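Local structure of proteolytically activated form of PPO4 Tyrosinase (Agaricus bisporus var. bisporus H97, 4OUA) at residues Ser82-Pro87 with Phe232-Glu237. The protein oxidises monophenols and o-diphenols to reactive o-quinones at a pair of copper ions, the first step of melanin synthesis. Residues are numbered along the deposited sequence; the frame is centred on the assembly and turned at random.
Sequences SQVLFP and FSNHGE
The Asn234 side chain lies over one face of the peptide linking Ser82 to Gln83. Its CB comes within 3.3 Å of Gln83 N, and its CG is 3.7 Å from Ser82 C. The amide plane is tilted about 30° from that peptide. Asn234 OD1 sits 3.2 Å from Ser82 O, but both are acceptors and do not bond. With CG set between its own backbone N and carbonyl carbon (chi1 58°), the Asn234 amide is placed over the Ser82-Gln83 peptide. An alanine here would keep the CB contact but would probably open a gap over the peptide where the amide now packs. His235 brings its ring edge to Ser82. His235 NE2 donates to Ser82 OG, which lies near the ring plane, although the modelled 2.5 Å is very short and its exact length is doubtful. Asp251 pairs with His235 ND1, and Glu247 OE1 accepts from the backbone N of both Ser82 and His235. At the other end, Ser233 O is 3.4 Å from Phe86 CD2 and meets the ring obliquely. Ser233 CB packs 3.8 Å from Val84 O. Pro87 CD lies 4.0 Å from Ser233 CB. The Phe86 ring meets His90 and His250, one ligand from each copper site, so Phe86 belongs to the second shell of the dicopper centre, with Ser233 O against its ring. The contact joins the type I turn leading into helix 86-109 to the end of helix 229-233, with helix 246-258 packing against both segments and strand 318-319 touching Gln83 and Leu85.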
ATOM      1  N   SER A  82       8.147  13.250  -2.141  1.00 39.28           N
ATOM      2  CA  SER A  82       8.931  14.427  -1.778  1.00 41.61           C
ATOM      3  C   SER A  82       8.069  15.686  -1.711  1.00 39.24           C
ATOM      4  O   SER A  82       8.575  16.803  -1.813  1.00 36.62           O
ATOM      5  CB  SER A  82      10.079  14.631  -2.768  1.00 38.08           C
ATOM      6  OG  SER A  82      10.870  13.461  -2.874  1.00 41.70           O
ATOM      7  N   GLN A  83       6.764  15.499  -1.537  1.00 34.83           N
ATOM      8  CA  GLN A  83       5.835  16.620  -1.473  1.00 42.15           C
ATOM      9  C   GLN A  83       4.782  16.418  -0.385  1.00 48.39           C
ATOM     10  O   GLN A  83       4.611  15.312   0.130  1.00 48.71           O
ATOM     11  CB  GLN A  83       5.160  16.829  -2.829  1.00 35.58           C
ATOM     12  CG  GLN A  83       4.722  15.543  -3.499  1.00 46.08           C
ATOM     13  CD  GLN A  83       3.637  15.770  -4.529  1.00 49.39           C
ATOM     14  OE1 GLN A  83       2.650  16.451  -4.260  1.00 40.21           O
ATOM     15  NE2 GLN A  83       3.813  15.201  -5.716  1.00 52.83           N
ATOM     16  N   VAL A  84       4.073  17.493  -0.051  1.00 41.99           N
ATOM     17  CA  VAL A  84       3.128  17.489   1.063  1.00 46.06           C
ATOM     18  C   VAL A  84       1.960  16.523   0.879  1.00 40.14           C
ATOM     19  O   VAL A  84       1.280  16.177   1.844  1.00 37.30           O
ATOM     20  CB  VAL A  84       2.551  18.900   1.304  1.00 43.65           C
ATOM     21  CG1 VAL A  84       3.615  19.821   1.877  1.00 46.32           C
ATOM     22  CG2 VAL A  84       1.978  19.467   0.014  1.00 36.14           C
ATOM     23  N   LEU A  85       1.731  16.085  -0.355  1.00 44.53           N
ATOM     24  CA  LEU A  85       0.571  15.252  -0.659  1.00 42.14           C
ATOM     25  C   LEU A  85       0.857  13.759  -0.543  1.00 37.04           C
ATOM     26  O   LEU A  85      -0.028  12.941  -0.789  1.00 36.72           O
ATOM     27  CB  LEU A  85       0.050  15.560  -2.064  1.00 35.52           C
ATOM     28  CG  LEU A  85      -0.541  16.953  -2.276  1.00 35.99           C
ATOM     29  CD1 LEU A  85      -1.168  17.054  -3.652  1.00 30.31           C
ATOM     30  CD2 LEU A  85      -1.557  17.273  -1.188  1.00 39.19           C
ATOM     31  N   PHE A  86       2.084  13.409  -0.170  1.00 42.28           N
ATOM     32  CA  PHE A  86       2.498  12.008  -0.118  1.00 41.09           C
ATOM     33  C   PHE A  86       1.549  11.134   0.700  1.00 39.00           C
ATOM     34  O   PHE A  86       1.054  10.123   0.202  1.00 44.32           O
ATOM     35  CB  PHE A  86       3.917  11.884   0.446  1.00 36.22           C
ATOM     36  CG  PHE A  86       4.327  10.466   0.732  1.00 34.18           C
ATOM     37  CD1 PHE A  86       4.745   9.632  -0.292  1.00 35.16           C
ATOM     38  CD2 PHE A  86       4.287   9.966   2.023  1.00 33.58           C
ATOM     39  CE1 PHE A  86       5.116   8.325  -0.033  1.00 29.68           C
ATOM     40  CE2 PHE A  86       4.658   8.660   2.287  1.00 32.46           C
ATOM     41  CZ  PHE A  86       5.073   7.839   1.256  1.00 31.56           C
ATOM     42  N   PRO A  87       1.295  11.519   1.960  1.00 37.71           N
ATOM     43  CA  PRO A  87       0.425  10.714   2.826  1.00 40.89           C
ATOM     44  C   PRO A  87      -0.993  10.548   2.278  1.00 38.65           C
ATOM     45  O   PRO A  87      -1.510   9.431   2.264  1.00 39.06           O
ATOM     46  CB  PRO A  87       0.411  11.506   4.137  1.00 32.35           C
ATOM     47  CG  PRO A  87       1.679  12.292   4.115  1.00 35.22           C
ATOM     48  CD  PRO A  87       1.879  12.663   2.680  1.00 34.33           C
ATOM     49  N   PHE A 232       6.694  15.979   8.447  1.00 38.48           N
ATOM     50  CA  PHE A 232       6.074  14.666   8.591  1.00 39.38           C
ATOM     51  C   PHE A 232       5.635  14.068   7.256  1.00 43.18           C
ATOM     52  O   PHE A 232       5.708  12.855   7.058  1.00 40.07           O
ATOM     53  CB  PHE A 232       4.871  14.755   9.534  1.00 40.00           C
ATOM     54  CG  PHE A 232       3.972  13.550   9.489  1.00 38.53           C
ATOM     55  CD1 PHE A 232       4.290  12.404  10.199  1.00 33.21           C
ATOM     56  CD2 PHE A 232       2.807  13.566   8.739  1.00 35.24           C
ATOM     57  CE1 PHE A 232       3.465  11.298  10.163  1.00 28.44           C
ATOM     58  CE2 PHE A 232       1.979  12.461   8.697  1.00 35.82           C
ATOM     59  CZ  PHE A 232       2.308  11.325   9.410  1.00 33.27           C
ATOM     60  N   SER A 233       5.219  14.907   6.327  1.00 41.16           N
ATOM     61  CA  SER A 233       4.678  14.445   5.069  1.00 42.16           C
ATOM     62  C   SER A 233       5.661  13.849   4.116  1.00 44.65           C
ATOM     63  O   SER A 233       5.458  12.766   3.636  1.00 40.45           O
ATOM     64  CB  SER A 233       4.009  15.585   4.378  1.00 41.09           C
ATOM     65  OG  SER A 233       4.586  16.748   4.840  1.00 47.96           O
ATOM     66  N   ASN A 234       6.704  14.584   3.801  1.00 44.49           N
ATOM     67  CA  ASN A 234       7.648  14.125   2.826  1.00 41.32           C
ATOM     68  C   ASN A 234       9.046  14.177   3.312  1.00 42.91           C
ATOM     69  O   ASN A 234       9.309  14.637   4.371  1.00 41.23           O
ATOM     70  CB  ASN A 234       7.536  14.958   1.594  1.00 44.93           C
ATOM     71  CG  ASN A 234       7.757  16.395   1.863  1.00 44.03           C
ATOM     72  OD1 ASN A 234       8.666  16.982   1.362  1.00 49.32           O
ATOM     73  ND2 ASN A 234       6.915  16.966   2.641  1.00 37.74           N
ATOM     74  N   HIS A 235       9.948  13.700   2.485  1.00 45.79           N
ATOM     75  CA  HIS A 235      11.340  13.623   2.821  1.00 43.21           C
ATOM     76  C   HIS A 235      12.198  14.661   2.145  1.00 48.23           C
ATOM     77  O   HIS A 235      13.240  14.979   2.650  1.00 49.36           O
ATOM     78  CB  HIS A 235      11.870  12.244   2.482  1.00 37.31           C
ATOM     79  CG  HIS A 235      11.761  11.891   1.042  1.00 42.60           C
ATOM     80  ND1 HIS A 235      11.663  10.602   0.599  1.00 38.13           N
ATOM     81  CD2 HIS A 235      11.733  12.666  -0.057  1.00 46.80           C
ATOM     82  CE1 HIS A 235      11.586  10.597  -0.714  1.00 41.46           C
ATOM     83  NE2 HIS A 235      11.622  11.838  -1.137  1.00 41.92           N
ATOM     84  N   GLY A 236      11.757  15.178   1.011  1.00 49.14           N
ATOM     85  CA  GLY A 236      12.612  15.869   0.073  1.00 49.90           C
ATOM     86  C   GLY A 236      13.356  16.922   0.786  1.00 56.20           C
ATOM     87  O   GLY A 236      12.859  17.349   1.781  1.00 60.64           O
ATOM     88  N   GLU A 237      14.534  17.329   0.334  1.00 59.96           N
ATOM     89  CA  GLU A 237      15.327  16.644  -0.657  1.00 58.61           C
ATOM     90  C   GLU A 237      16.295  15.756   0.081  1.00 52.93           C
ATOM     91  O   GLU A 237      17.486  15.945   0.051  1.00 46.60           O
ATOM     92  CB  GLU A 237      16.088  17.636  -1.530  1.00 57.37           C
ATOM     93  CG  GLU A 237      15.243  18.546  -2.401  1.00 69.80           C
ATOM     94  CD  GLU A 237      14.760  19.784  -1.689  1.00 81.40           C
ATOM     95  OE1 GLU A 237      15.033  19.921  -0.484  1.00 82.02           O
ATOM     96  OE2 GLU A 237      14.113  20.620  -2.330  1.00 84.00           O
TER